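Local coordinates for protein sugar ABC transporter (Agrobacterium radiobacter, PDB 4RXT) that binds the pentose arabinose in the cleft between its two lobes and probably hands it to an ABC-type sugar transporter, at residues P88-S94 with F101-T106; P70-K74 with S94-S98; A173-A177 with I203-G207. All blocks are in the same frame, centred on the assembly; numbering follows the deposited sequence.

The chain folds into two alpha/beta lobes, each built round a six-stranded sheet, with arabinopyranose bound between them. Interactions 1 and 2 belong to the lobe with the all-parallel sheet. Interaction 1 pairs neighbouring strands 89-92 and 103-106, while interaction 2 joins the loops that follow strands 66-68 and 89-92; they share Ser94, touch, and have centres about 10 Å apart. Their segments alternate along the sequence. Interaction 3 comes later, in the lobe with the mixed sheet, its centre about 25 Å from that of interaction 1 and 20 Å from that of interaction 2. The sugar-binding residues Asp93, in interaction 1, and Asn201, beside interaction 3, thus approach the ligand from different lobes.

Interaction 1: P88-S94 with F101-T106. With ARA (alpha-L-arabinopyranose), chain B.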
# COMPACT_ATOMS: atom_id res chain seq x y z
N PRO A 88 -2.14 21.52 -11.31
CA PRO A 88 -1.64 20.20 -11.73
C PRO A 88 -1.56 19.21 -10.58
O PRO A 88 -1.08 19.56 -9.48
CB PRO A 88 -0.24 20.46 -12.28
CG PRO A 88 0.11 21.81 -11.84
CD PRO A 88 -1.11 22.55 -11.38
N ILE A 89 -1.97 17.98 -10.89
CA ILE A 89 -2.12 16.92 -9.89
C ILE A 89 -1.18 15.80 -10.24
O ILE A 89 -1.17 15.31 -11.36
CB ILE A 89 -3.57 16.38 -9.81
CG1 ILE A 89 -4.60 17.53 -9.78
CG2 ILE A 89 -3.74 15.38 -8.65
CD1 ILE A 89 -4.50 18.43 -8.57
N ILE A 90 -0.35 15.43 -9.27
CA ILE A 90 0.56 14.32 -9.38
C ILE A 90 0.02 13.23 -8.45
O ILE A 90 -0.23 13.47 -7.26
CB ILE A 90 2.01 14.74 -9.00
CG1 ILE A 90 2.67 15.57 -10.13
CG2 ILE A 90 2.85 13.53 -8.63
CD1 ILE A 90 1.97 16.88 -10.48
N GLY A 91 -0.16 12.02 -9.00
CA GLY A 91 -0.66 10.89 -8.20
C GLY A 91 0.44 9.99 -7.69
O GLY A 91 1.49 9.82 -8.31
N ILE A 92 0.17 9.41 -6.51
CA ILE A 92 1.04 8.37 -5.96
C ILE A 92 0.21 7.19 -5.43
O ILE A 92 -0.97 7.33 -5.06
CB ILE A 92 2.02 8.89 -4.88
CG1 ILE A 92 1.27 9.46 -3.67
CG2 ILE A 92 2.96 9.93 -5.47
CD1 ILE A 92 2.18 9.66 -2.46
N ASP A 93 0.85 6.02 -5.43
CA ASP A 93 0.41 4.84 -4.64
C ASP A 93 -0.79 4.04 -5.15
O ASP A 93 -0.75 2.82 -5.08
CB ASP A 93 0.27 5.19 -3.15
CG ASP A 93 -0.12 3.99 -2.30
OD1 ASP A 93 0.79 3.22 -1.92
OD2 ASP A 93 -1.34 3.81 -2.06
N SER A 94 -1.86 4.71 -5.58
CA SER A 94 -3.16 4.07 -5.69
C SER A 94 -3.96 4.87 -6.70
O SER A 94 -4.04 6.07 -6.61
CB SER A 94 -3.86 4.06 -4.32
OG SER A 94 -5.03 3.27 -4.29
N PHE A 101 -4.13 13.28 -14.28
CA PHE A 101 -2.84 13.33 -13.59
C PHE A 101 -1.69 13.67 -14.55
O PHE A 101 -1.66 13.20 -15.66
CB PHE A 101 -2.51 11.99 -12.94
CG PHE A 101 -3.43 11.57 -11.82
CD1 PHE A 101 -3.32 12.11 -10.56
CD2 PHE A 101 -4.44 10.62 -12.06
CE1 PHE A 101 -4.12 11.67 -9.53
CE2 PHE A 101 -5.27 10.21 -11.04
CZ PHE A 101 -5.12 10.76 -9.78
N LYS A 102 -0.76 14.49 -14.11
CA LYS A 102 0.43 14.84 -14.89
C LYS A 102 1.53 13.81 -14.80
O LYS A 102 2.40 13.70 -15.67
CB LYS A 102 0.98 16.22 -14.46
CG LYS A 102 0.01 17.36 -14.67
CD LYS A 102 -0.47 17.41 -16.11
CE LYS A 102 -1.22 18.70 -16.42
NZ LYS A 102 -1.84 18.69 -17.77
N SER A 103 1.52 13.09 -13.70
CA SER A 103 2.45 11.98 -13.49
C SER A 103 1.89 11.10 -12.41
O SER A 103 1.02 11.54 -11.64
CB SER A 103 3.86 12.47 -13.10
OG SER A 103 4.82 11.42 -13.07
N PHE A 104 2.39 9.88 -12.36
CA PHE A 104 1.94 8.91 -11.37
C PHE A 104 3.12 8.04 -10.93
O PHE A 104 3.77 7.41 -11.77
CB PHE A 104 0.79 8.03 -11.91
CG PHE A 104 -0.20 7.66 -10.85
CD1 PHE A 104 0.10 6.68 -9.92
CD2 PHE A 104 -1.40 8.38 -10.71
CE1 PHE A 104 -0.80 6.37 -8.92
CE2 PHE A 104 -2.29 8.09 -9.68
CZ PHE A 104 -1.98 7.07 -8.80
N LEU A 105 3.35 7.99 -9.62
CA LEU A 105 4.47 7.21 -9.05
C LEU A 105 3.87 6.15 -8.13
O LEU A 105 3.11 6.47 -7.20
CB LEU A 105 5.41 8.11 -8.26
CG LEU A 105 6.13 9.24 -9.00
CD1 LEU A 105 5.29 10.51 -9.01
CD2 LEU A 105 7.48 9.48 -8.34
N THR A 106 4.16 4.90 -8.43
CA THR A 106 3.46 3.79 -7.77
C THR A 106 4.18 2.46 -7.90
O THR A 106 4.91 2.23 -8.87
CB THR A 106 2.01 3.66 -8.32
OG1 THR A 106 1.29 2.65 -7.60
CG2 THR A 106 1.99 3.32 -9.81
C1 ARA B . -0.13 0.48 1.63
C2 ARA B . -0.87 0.74 0.30
C3 ARA B . -1.84 1.90 0.48
C4 ARA B . -2.75 1.70 1.70
C5 ARA B . -2.26 0.62 2.57
O1 ARA B . 0.15 -0.87 1.29
O2 ARA B . 0.06 1.08 -0.75
O3 ARA B . -2.54 2.10 -0.76
O4 ARA B . -4.03 1.16 1.35
O5 ARA B . -0.85 0.65 2.84
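Phe104 lays its ring over Gly91 of the neighbouring strand. Its CB lies beside the Gly91 carbonyl, and CG comes 3.7 Å from Gly91 O. Farther out, CD2 and CE2 rest against Gly91 CA, whose C-H makes a CH-pi contact with the ring face, CA standing 3.9 Å from the centroid. CE1 reaches the Ile92 carbonyl carbon, and CZ, at the tip, meets Ser94 O at 3.2 Å, with that oxygen at the ring edge. An unusual chi1 of -145° swings the ring across the strand, and with no side chain, Gly91 lets the ring come down onto its backbone. Phe101 lies beside the same glycine: Phe104 CE2 stands 3.8 Å above the centre of the Phe101 ring.

Gly91 and Phe104 belong to strands 89-92 and 103-106, adjacent members of the parallel sheet in this lobe of the periplasmic binding protein fold. Gly91 N donates to Ser103 O, Leu105 N to Gly91 O, and Asp93 N to Leu105 O, each at 2.9 Å, so both peptide groups of Gly91 are engaged. On the sheet face away from the phenylalanines, branched aliphatic side chains fill the space: Ile92 CG2 packs on Leu105 CB at 4.1 Å, and Ile90, in one of its two conformers, sets CG2 against Leu105 CD1, where Leu105 touches Asp255 of helix 249-264 and Ile92 touches Val22 of helix 17-33.

Past the strand end, Asp93 turns from the sheet to the ligand. With CG anti to its backbone N (chi1 -178°), the carboxylate spans two neighbouring sugar hydroxyls: OD1 accepts from arabinopyranose O2 at 2.5 Å and OD2 from O3 at an equally short 2.5 Å. An aspartate offers just this pair of acceptors for adjacent hydroxyls, and Tyr18 OH, also bonded to OD1, helps fix the rotation of the group.

Interaction 2: P70-K74 with S94-S98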
# COMPACT_ATOMS: atom_id res chain seq x y z
N PRO A 70 -4.86 8.90 -4.01
CA PRO A 70 -6.31 8.77 -3.96
C PRO A 70 -6.77 7.58 -3.14
O PRO A 70 -6.37 6.46 -3.40
CB PRO A 70 -6.71 8.62 -5.43
CG PRO A 70 -5.57 9.15 -6.22
CD PRO A 70 -4.34 8.93 -5.38
N THR A 71 -7.67 7.82 -2.19
CA THR A 71 -8.03 6.79 -1.26
C THR A 71 -8.98 5.73 -1.81
O THR A 71 -8.94 4.58 -1.42
CB THR A 71 -8.49 7.38 0.08
OG1 THR A 71 -8.36 6.37 1.10
CG2 THR A 71 -9.90 7.91 -0.02
N GLU A 72 -9.83 6.10 -2.77
CA GLU A 72 -10.81 5.19 -3.35
C GLU A 72 -10.79 5.54 -4.85
O GLU A 72 -10.81 6.72 -5.23
CB GLU A 72 -12.19 5.43 -2.69
CG GLU A 72 -13.18 4.25 -2.63
CD GLU A 72 -14.15 4.13 -3.82
OE1 GLU A 72 -14.20 5.02 -4.68
OE2 GLU A 72 -14.87 3.12 -3.88
N PHE A 73 -10.76 4.51 -5.70
CA PHE A 73 -10.56 4.66 -7.14
C PHE A 73 -11.67 5.45 -7.85
O PHE A 73 -11.41 6.44 -8.53
CB PHE A 73 -10.41 3.26 -7.80
CG PHE A 73 -10.23 3.29 -9.28
CD1 PHE A 73 -8.99 3.43 -9.84
CD2 PHE A 73 -11.34 3.16 -10.12
CE1 PHE A 73 -8.83 3.48 -11.23
CE2 PHE A 73 -11.19 3.21 -11.50
CZ PHE A 73 -9.94 3.36 -12.06
N LYS A 74 -12.91 4.98 -7.70
CA LYS A 74 -14.02 5.62 -8.40
C LYS A 74 -14.32 7.00 -7.80
O LYS A 74 -14.42 8.00 -8.52
CB LYS A 74 -15.29 4.76 -8.38
CG LYS A 74 -16.41 5.18 -9.34
CD LYS A 74 -17.23 3.95 -9.74
CE LYS A 74 -18.15 4.17 -10.94
NZ LYS A 74 -19.41 3.36 -10.87
N SER A 94 -1.86 4.71 -5.58
CA SER A 94 -3.16 4.07 -5.69
C SER A 94 -3.96 4.87 -6.70
O SER A 94 -4.04 6.07 -6.61
CB SER A 94 -3.86 4.06 -4.32
OG SER A 94 -5.03 3.27 -4.29
N GLY A 95 -4.53 4.20 -7.69
CA GLY A 95 -5.13 4.90 -8.83
C GLY A 95 -6.48 5.53 -8.56
O GLY A 95 -7.13 5.27 -7.55
N ALA A 96 -6.87 6.40 -9.49
CA ALA A 96 -8.20 6.99 -9.47
C ALA A 96 -8.76 6.98 -10.88
O ALA A 96 -8.02 6.95 -11.90
CB ALA A 96 -8.22 8.40 -8.88
N ASP A 97 -10.07 7.06 -10.94
CA ASP A 97 -10.79 7.11 -12.25
C ASP A 97 -10.71 8.50 -12.94
O ASP A 97 -11.72 9.19 -13.15
CB ASP A 97 -12.25 6.71 -12.04
CG ASP A 97 -12.97 6.41 -13.34
OD1 ASP A 97 -12.32 6.08 -14.36
OD2 ASP A 97 -14.22 6.49 -13.32
N SER A 98 -9.48 8.90 -13.27
CA SER A 98 -9.17 10.17 -13.90
C SER A 98 -7.91 10.01 -14.73
O SER A 98 -6.95 9.39 -14.32
CB SER A 98 -8.95 11.27 -12.87
OG SER A 98 -8.54 12.48 -13.51
O HOH W 1 -7.39 4.44 -5.07
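Pro70 begins the contact by pressing its ring against Ser94, Gly95 and Ala96. The two segments are the loops leaving neighbouring parallel strands 66-68 and 89-92, at the C-terminal ends of the strands, where a periplasmic binding protein of this alpha/beta fold gathers its ligand-binding loops. Pro70 CD lies 3.1 Å from Ser94 O, a buried carbonyl with no hydrogen-bond partner in the model, and CB packs on Ala96 CB at 3.8 Å. Proline suits this place because it offers a compact apolar surface and has no amide N-H to satisfy. Its own carbonyl is served by a water, which donates to Pro70 O and to Gly95 O and accepts from Ser94 OG, 2.7 Å away. Ser94 OG also accepts from Ser146 N of the other lobe, so this bridged serine lies where the lobes meet.

Farther along, Phe73 bonds with its backbone and covers with its ring. Its O accepts from Asp97 N at 2.8 Å, the donor standing 38° out of the carbonyl plane. Because CG is anti to the backbone N (chi1 178°), the ring lies on the side of that same carbonyl and covers the Ala96-Asp97 peptide: Asp97 N is 3.7 Å above the ring centre, and Ala96 C lies nearer the rim. A flat aromatic group is well suited to shielding an extended backbone in this way. Asp97 is the centre of an inverse gamma turn, and Phe73 CE2 meets its CB at 3.7 Å, the carboxylate lying farther off. Lys74 closes the segment with CA 4.2 Å from Asp97 CB, while its NZ stays 6.5 Å from Asp97 OD2.

Interaction 3: A173-A177 with I203-G207; sequences ADGQA and IMAQG
The flat carboxamide of Gln206 meets Ala177 through its oxygen, OE1 lying 3.9 Å from Ala177 CB, while NE2 is hydrogen-bonded to Asp229 OD2, outside the two segments. Two more flat groups pair within the loop: in one of its two conformers, Gln176 NE2 donates to Asp174 OD2, which lies in the amide plane although the nitrogen approaches from above the carboxylate plane. Gln176 N likewise reaches Asp174 OD1 from above that plane, closing an Asx turn, with Gly175 adopting the positive phi (81°) that glycine tolerates. Thr179 OG1 also bonds to Asp174 OD1. The turn leads from strand 165-172 into helix 177-190, with Gln176 at the N-cap position, in a beta-alpha-beta crossover to strand 194-199; helix 202-214 follows that strand.

Against this turn the helix sets two apolar side chains. Ile203 places CG2 anti to its backbone N and brings this methyl 3.3 Å from Ala177 N and 3.6 Å from Gly175 O. Met204 bends at chi2 (-61°) and chi3 (92°), so that SD rests 3.6 Å from Ala173 CB and CE turns to Gln176 O at 3.5 Å. A flexible thioether can follow such a curved surface. Small residues allow the closest backbone approach: Gly207, having no side chain, lets its CA approach Ala177 O to 3.3 Å in a C-H...O contact. Nearby, Asn201, a sugar-binding residue, uses OD1 to accept from Met204 N.

The polar side chains here bond within their own loop or to residues beyond both segments, so the helix and the turn are joined by close apolar packing and a weak C-H...O contact, with methyl and thioether groups laid against backbone atoms.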
# COMPACT_ATOMS: atom_id res chain seq x y z
N ALA A 173 -12.01 -5.82 5.39
CA ALA A 173 -12.12 -5.23 6.72
C ALA A 173 -12.71 -3.80 6.55
O ALA A 173 -13.31 -3.46 5.50
CB ALA A 173 -10.75 -5.27 7.46
N ASP A 174 -12.62 -3.02 7.63
CA ASP A 174 -13.12 -1.65 7.73
C ASP A 174 -11.96 -0.67 8.02
O ASP A 174 -12.12 0.36 8.70
CB ASP A 174 -14.14 -1.55 8.87
CG ASP A 174 -13.57 -1.90 10.21
OD1 ASP A 174 -12.39 -2.31 10.30
OD2 ASP A 174 -14.35 -1.74 11.17
N GLY A 175 -10.78 -1.01 7.51
CA GLY A 175 -9.64 -0.18 7.70
C GLY A 175 -8.90 -0.29 9.02
O GLY A 175 -7.92 0.38 9.17
N GLN A 176 -9.35 -1.15 9.93
CA GLN A 176 -8.68 -1.30 11.22
C GLN A 176 -7.99 -2.66 11.39
O GLN A 176 -8.55 -3.72 11.12
CB GLN A 176 -9.67 -1.12 12.37
CG GLN A 176 -10.54 0.10 12.25
CD GLN A 176 -11.54 0.16 13.37
OE1 GLN A 176 -11.27 0.71 14.42
NE2 GLN A 176 -12.70 -0.41 13.14
N ALA A 177 -6.75 -2.60 11.89
CA ALA A 177 -5.97 -3.80 12.15
C ALA A 177 -6.73 -4.77 13.03
O ALA A 177 -6.67 -5.99 12.84
CB ALA A 177 -4.60 -3.46 12.76
N ILE A 203 -1.79 -2.57 7.27
CA ILE A 203 -2.78 -2.64 8.32
C ILE A 203 -3.29 -4.06 8.50
O ILE A 203 -3.43 -4.58 9.59
CB ILE A 203 -3.96 -1.65 8.06
CG1 ILE A 203 -3.45 -0.22 7.80
CG2 ILE A 203 -4.97 -1.68 9.21
CD1 ILE A 203 -2.51 0.30 8.88
N MET A 204 -3.56 -4.73 7.38
CA MET A 204 -3.94 -6.12 7.47
C MET A 204 -2.79 -7.04 7.90
O MET A 204 -3.00 -8.00 8.66
CB MET A 204 -4.58 -6.62 6.16
CG MET A 204 -5.93 -5.99 5.81
SD MET A 204 -7.27 -6.28 7.04
CE MET A 204 -7.11 -4.82 8.09
N ALA A 205 -1.59 -6.74 7.44
CA ALA A 205 -0.42 -7.49 7.96
C ALA A 205 -0.26 -7.39 9.49
O ALA A 205 0.03 -8.38 10.15
CB ALA A 205 0.84 -7.02 7.27
N GLN A 206 -0.47 -6.21 10.02
CA GLN A 206 -0.42 -6.02 11.49
C GLN A 206 -1.44 -6.90 12.17
O GLN A 206 -1.12 -7.63 13.09
CB GLN A 206 -0.70 -4.55 11.84
CG GLN A 206 0.37 -3.56 11.40
CD GLN A 206 -0.11 -2.10 11.43
OE1 GLN A 206 -1.32 -1.81 11.41
NE2 GLN A 206 0.84 -1.19 11.53
N GLY A 207 -2.69 -6.78 11.78
CA GLY A 207 -3.77 -7.53 12.40
C GLY A 207 -3.73 -9.03 12.22
O GLY A 207 -3.93 -9.80 13.16